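Local coordinates for succinoglycan biosynthesis protein (Bacillus cereus ATCC 14579, PDB 2QGM) that is of unknown substrate but probably acts as an erythromycin esterase-like hydrolase, at residues 279-290 with 320-331. Residues are numbered along the deposited sequence; the frame is centred on the assembly and turned at random.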
loop_
_atom_site.group_PDB
_atom_site.type_symbol
_atom_site.label_atom_id
_atom_site.label_comp_id
_atom_site.label_asym_id
_atom_site.label_seq_id
_atom_site.Cartn_x
_atom_site.Cartn_y
_atom_site.Cartn_z
ATOM N N ILE A 279 12.101 2.737 -11.269
ATOM C CA ILE A 279 10.711 2.429 -10.945
ATOM C C ILE A 279 10.543 0.928 -10.796
ATOM O O ILE A 279 9.863 0.459 -9.888
ATOM C CB ILE A 279 9.753 2.904 -12.053
ATOM C CG1 ILE A 279 9.869 4.420 -12.224
ATOM C CG2 ILE A 279 8.320 2.506 -11.715
ATOM C CD1 ILE A 279 9.406 5.218 -11.016
ATOM N N LYS A 280 11.158 0.166 -11.693
ATOM C CA LYS A 280 11.043 -1.283 -11.619
ATOM C C LYS A 280 11.644 -1.809 -10.313
ATOM O O LYS A 280 11.054 -2.656 -9.658
ATOM C CB LYS A 280 11.737 -1.938 -12.811
ATOM C CG LYS A 280 11.577 -3.448 -12.842
ATOM C CD LYS A 280 12.437 -4.063 -13.933
ATOM C CE LYS A 280 12.108 -5.531 -14.118
ATOM N NZ LYS A 280 10.715 -5.711 -14.616
ATOM N N LEU A 281 12.816 -1.308 -9.939
ATOM C CA LEU A 281 13.442 -1.753 -8.698
ATOM C C LEU A 281 12.587 -1.343 -7.504
ATOM O O LEU A 281 12.384 -2.122 -6.573
ATOM C CB LEU A 281 14.856 -1.179 -8.564
ATOM C CG LEU A 281 15.928 -1.805 -9.468
ATOM C CD1 LEU A 281 17.173 -0.940 -9.445
ATOM C CD2 LEU A 281 16.255 -3.231 -9.017
ATOM N N HIS A 282 12.076 -0.119 -7.529
ATOM C CA HIS A 282 11.236 0.351 -6.437
ATOM C C HIS A 282 10.040 -0.576 -6.208
ATOM O O HIS A 282 9.754 -0.958 -5.065
ATOM C CB HIS A 282 10.740 1.769 -6.722
ATOM C CG HIS A 282 9.787 2.289 -5.688
ATOM N ND1 HIS A 282 8.420 2.183 -5.821
ATOM C CD2 HIS A 282 10.010 2.896 -4.500
ATOM C CE1 HIS A 282 7.839 2.710 -4.754
ATOM N NE2 HIS A 282 8.779 3.148 -3.940
ATOM N N GLU A 283 9.344 -0.939 -7.285
ATOM C CA GLU A 283 8.170 -1.814 -7.167
ATOM C C GLU A 283 8.583 -3.220 -6.731
ATOM O O GLU A 283 7.884 -3.881 -5.957
ATOM C CB GLU A 283 7.406 -1.858 -8.497
ATOM C CG GLU A 283 6.866 -0.502 -8.956
ATOM C CD GLU A 283 6.002 0.191 -7.904
ATOM O OE1 GLU A 283 4.925 -0.337 -7.549
ATOM O OE2 GLU A 283 6.405 1.273 -7.435
ATOM N N GLN A 284 9.727 -3.664 -7.233
ATOM C CA GLN A 284 10.273 -4.966 -6.897
ATOM C C GLN A 284 10.452 -5.031 -5.369
ATOM O O GLN A 284 10.019 -5.985 -4.723
ATOM C CB GLN A 284 11.619 -5.117 -7.606
ATOM C CG GLN A 284 12.188 -6.508 -7.728
ATOM C CD GLN A 284 13.318 -6.523 -8.744
ATOM O OE1 GLN A 284 13.125 -6.122 -9.897
ATOM N NE2 GLN A 284 14.499 -6.973 -8.326
ATOM N N TYR A 285 11.066 -3.997 -4.803
ATOM C CA TYR A 285 11.308 -3.945 -3.372
ATOM C C TYR A 285 10.039 -3.823 -2.535
ATOM O O TYR A 285 9.982 -4.340 -1.416
ATOM C CB TYR A 285 12.293 -2.816 -3.050
ATOM C CG TYR A 285 13.645 -3.043 -3.697
ATOM C CD1 TYR A 285 14.095 -4.336 -3.965
ATOM C CD2 TYR A 285 14.481 -1.979 -4.018
ATOM C CE1 TYR A 285 15.350 -4.563 -4.538
ATOM C CE2 TYR A 285 15.738 -2.194 -4.592
ATOM C CZ TYR A 285 16.165 -3.490 -4.846
ATOM O OH TYR A 285 17.410 -3.719 -5.398
ATOM N N LEU A 286 9.014 -3.154 -3.052
ATOM C CA LEU A 286 7.771 -3.073 -2.291
ATOM C C LEU A 286 7.275 -4.504 -2.106
ATOM O O LEU A 286 6.898 -4.909 -1.005
ATOM C CB LEU A 286 6.708 -2.276 -3.043
ATOM C CG LEU A 286 6.886 -0.760 -3.102
ATOM C CD1 LEU A 286 5.711 -0.158 -3.873
ATOM C CD2 LEU A 286 6.942 -0.178 -1.681
ATOM N N ALA A 287 7.279 -5.259 -3.204
ATOM C CA ALA A 287 6.844 -6.648 -3.194
ATOM C C ALA A 287 7.716 -7.494 -2.283
ATOM O O ALA A 287 7.207 -8.311 -1.511
ATOM C CB ALA A 287 6.857 -7.215 -4.608
ATOM N N ASP A 288 9.031 -7.309 -2.372
ATOM C CA ASP A 288 9.950 -8.072 -1.536
ATOM C C ASP A 288 9.633 -7.845 -0.063
ATOM O O ASP A 288 9.571 -8.787 0.721
ATOM C CB ASP A 288 11.403 -7.658 -1.793
ATOM C CG ASP A 288 11.916 -8.101 -3.150
ATOM O OD1 ASP A 288 11.317 -9.011 -3.770
ATOM O OD2 ASP A 288 12.935 -7.532 -3.587
ATOM N N HIS A 289 9.434 -6.590 0.315
ATOM C CA HIS A 289 9.134 -6.298 1.709
ATOM C C HIS A 289 7.831 -6.940 2.171
ATOM O O HIS A 289 7.758 -7.460 3.285
ATOM C CB HIS A 289 9.111 -4.789 1.940
ATOM C CG HIS A 289 10.479 -4.191 2.072
ATOM N ND1 HIS A 289 10.735 -2.855 1.846
ATOM C CD2 HIS A 289 11.664 -4.746 2.421
ATOM C CE1 HIS A 289 12.017 -2.613 2.051
ATOM N NE2 HIS A 289 12.605 -3.743 2.401
ATOM N N ALA A 290 6.814 -6.928 1.317
ATOM C CA ALA A 290 5.534 -7.534 1.677
ATOM C C ALA A 290 5.700 -9.034 1.931
ATOM O O ALA A 290 5.163 -9.575 2.904
ATOM C CB ALA A 290 4.530 -7.302 0.577
ATOM N N TYR A 320 4.218 4.578 -14.103
ATOM C CA TYR A 320 4.487 3.293 -13.473
ATOM C C TYR A 320 4.391 2.138 -14.457
ATOM O O TYR A 320 3.385 1.431 -14.495
ATOM C CB TYR A 320 3.513 3.077 -12.318
ATOM C CG TYR A 320 3.803 3.969 -11.144
ATOM C CD1 TYR A 320 4.865 3.696 -10.293
ATOM C CD2 TYR A 320 3.038 5.106 -10.900
ATOM C CE1 TYR A 320 5.167 4.530 -9.228
ATOM C CE2 TYR A 320 3.332 5.956 -9.834
ATOM C CZ TYR A 320 4.398 5.658 -9.003
ATOM O OH TYR A 320 4.712 6.495 -7.956
ATOM N N PRO A 321 5.441 1.935 -15.273
ATOM C CA PRO A 321 5.486 0.855 -16.266
ATOM C C PRO A 321 5.607 -0.506 -15.584
ATOM O O PRO A 321 5.394 -1.550 -16.198
ATOM C CB PRO A 321 6.712 1.209 -17.102
ATOM C CG PRO A 321 7.610 1.857 -16.098
ATOM C CD PRO A 321 6.654 2.767 -15.361
ATOM N N TYR A 322 5.972 -0.482 -14.306
ATOM C CA TYR A 322 6.074 -1.695 -13.500
ATOM C C TYR A 322 5.445 -1.353 -12.162
ATOM O O TYR A 322 5.546 -0.217 -11.702
ATOM C CB TYR A 322 7.534 -2.119 -13.279
ATOM C CG TYR A 322 8.277 -2.395 -14.563
ATOM C CD1 TYR A 322 8.996 -1.390 -15.201
ATOM C CD2 TYR A 322 8.204 -3.646 -15.179
ATOM C CE1 TYR A 322 9.624 -1.618 -16.426
ATOM C CE2 TYR A 322 8.828 -3.886 -16.409
ATOM C CZ TYR A 322 9.532 -2.865 -17.025
ATOM O OH TYR A 322 10.117 -3.074 -18.255
ATOM N N VAL A 323 4.766 -2.318 -11.550
ATOM C CA VAL A 323 4.156 -2.085 -10.248
ATOM C C VAL A 323 4.298 -3.316 -9.362
ATOM O O VAL A 323 4.352 -4.445 -9.852
ATOM C CB VAL A 323 2.654 -1.701 -10.358
ATOM C CG1 VAL A 323 2.499 -0.407 -11.138
ATOM C CG2 VAL A 323 1.874 -2.826 -11.013
ATOM N N ALA A 324 4.371 -3.076 -8.056
ATOM C CA ALA A 324 4.518 -4.134 -7.066
ATOM C C ALA A 324 3.487 -5.241 -7.259
ATOM O O ALA A 324 3.814 -6.427 -7.213
ATOM C CB ALA A 324 4.395 -3.543 -5.660
ATOM N N GLY A 325 2.239 -4.834 -7.476
ATOM C CA GLY A 325 1.153 -5.775 -7.667
ATOM C C GLY A 325 1.356 -6.846 -8.722
ATOM O O GLY A 325 0.918 -7.981 -8.533
ATOM N N GLN A 326 2.004 -6.518 -9.834
ATOM C CA GLN A 326 2.205 -7.535 -10.860
ATOM C C GLN A 326 3.277 -8.537 -10.426
ATOM O O GLN A 326 3.212 -9.710 -10.787
ATOM C CB GLN A 326 2.565 -6.888 -12.201
ATOM C CG GLN A 326 3.951 -6.333 -12.309
ATOM C CD GLN A 326 4.103 -5.434 -13.521
ATOM O OE1 GLN A 326 3.516 -5.683 -14.580
ATOM N NE2 GLN A 326 4.895 -4.383 -13.371
ATOM N N PHE A 327 4.253 -8.084 -9.641
ATOM C CA PHE A 327 5.293 -8.980 -9.154
ATOM C C PHE A 327 4.733 -9.926 -8.102
ATOM O O PHE A 327 5.175 -11.068 -7.997
ATOM C CB PHE A 327 6.454 -8.187 -8.567
ATOM C CG PHE A 327 7.163 -7.344 -9.575
ATOM C CD1 PHE A 327 7.279 -5.974 -9.390
ATOM C CD2 PHE A 327 7.688 -7.918 -10.734
ATOM C CE1 PHE A 327 7.903 -5.179 -10.341
ATOM C CE2 PHE A 327 8.317 -7.135 -11.699
ATOM C CZ PHE A 327 8.426 -5.759 -11.503
ATOM N N LEU A 328 3.779 -9.439 -7.313
ATOM C CA LEU A 328 3.153 -10.265 -6.295
ATOM C C LEU A 328 2.257 -11.297 -6.975
ATOM O O LEU A 328 2.200 -12.453 -6.557
ATOM C CB LEU A 328 2.317 -9.410 -5.337
ATOM C CG LEU A 328 3.104 -8.503 -4.384
ATOM C CD1 LEU A 328 2.148 -7.533 -3.694
ATOM C CD2 LEU A 328 3.843 -9.360 -3.358
ATOM N N LYS A 329 1.560 -10.886 -8.029
ATOM C CA LYS A 329 0.682 -11.818 -8.740
ATOM C C LYS A 329 1.512 -12.919 -9.407
ATOM O O LYS A 329 1.134 -14.089 -9.378
ATOM C CB LYS A 329 -0.152 -11.081 -9.791
ATOM C CG LYS A 329 -1.148 -11.978 -10.532
ATOM C CD LYS A 329 -2.193 -12.565 -9.583
ATOM C CE LYS A 329 -3.232 -13.383 -10.344
ATOM N NZ LYS A 329 -4.178 -14.094 -9.431
ATOM N N GLU A 330 2.648 -12.540 -9.990
ATOM C CA GLU A 330 3.532 -13.493 -10.659
ATOM C C GLU A 330 4.104 -14.525 -9.702
ATOM O O GLU A 330 4.063 -15.738 -9.960
ATOM C CB GLU A 330 4.704 -12.764 -11.323
ATOM C CG GLU A 330 4.327 -11.915 -12.521
ATOM C CD GLU A 330 5.481 -11.054 -13.006
ATOM O OE1 GLU A 330 6.593 -11.592 -13.205
ATOM O OE2 GLU A 330 5.272 -9.838 -13.207
ATOM N N ARG A 331 4.660 -14.035 -8.601
ATOM C CA ARG A 331 5.272 -14.884 -7.589
ATOM C C ARG A 331 4.275 -15.675 -6.761
ATOM O O ARG A 331 4.566 -16.797 -6.351
ATOM C CB ARG A 331 6.092 -14.041 -6.616
ATOM C CG ARG A 331 7.172 -13.180 -7.230
ATOM C CD ARG A 331 7.818 -12.327 -6.148
ATOM N NE ARG A 331 8.780 -11.371 -6.682
ATOM C CZ ARG A 331 9.390 -10.450 -5.943
ATOM N NH1 ARG A 331 9.129 -10.372 -4.644
ATOM N NH2 ARG A 331 10.253 -9.607 -6.498
#
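Over one face of the Tyr322 ring lies the aliphatic part of Lys280, its CG 4.1 Å from the ring centroid in a CH-pi contact. The lysine runs out straight with CG anti to the backbone N (chi1 -176°) and bends only at its last torsion, which brings NZ to 3.2 Å from Tyr322 CE2 and also to the edge of the Phe327 ring. Glu283 CB meets that ring edge as well. The Arg331 guanidinium carries Ala287 CB over a face and holds Asp288 OD1 at its edge; NH1 reaches this oxygen at 2.7 Å in a salt bridge, NH2 adds a weak bond, and the two planes are nearly coplanar. The 279-290 and 324-331 helix segments cross at -52° and pack by knobs-into-holes: Ala287 fits among Ala324, Phe327, Leu328 and Arg331, and Phe327 among Lys280, Glu283, Gln284 and Ala287. Both belong to the erythromycin esterase-like region. At the start of the second helix, the bent side chain of Glu283 turns OE1 toward Ala324 N, which binds its anti lone pair at 2.8 Å. His309 ND1 shares OE1, whereas Glu283 OE2 accepts His282 ND1 at 2.7 Å from above the carboxylate plane. Three hydrogen bonds thus fix the rotation of this buried carboxylate. Asp171 holds His282 NE2, extending the polar chain to strand 166-171.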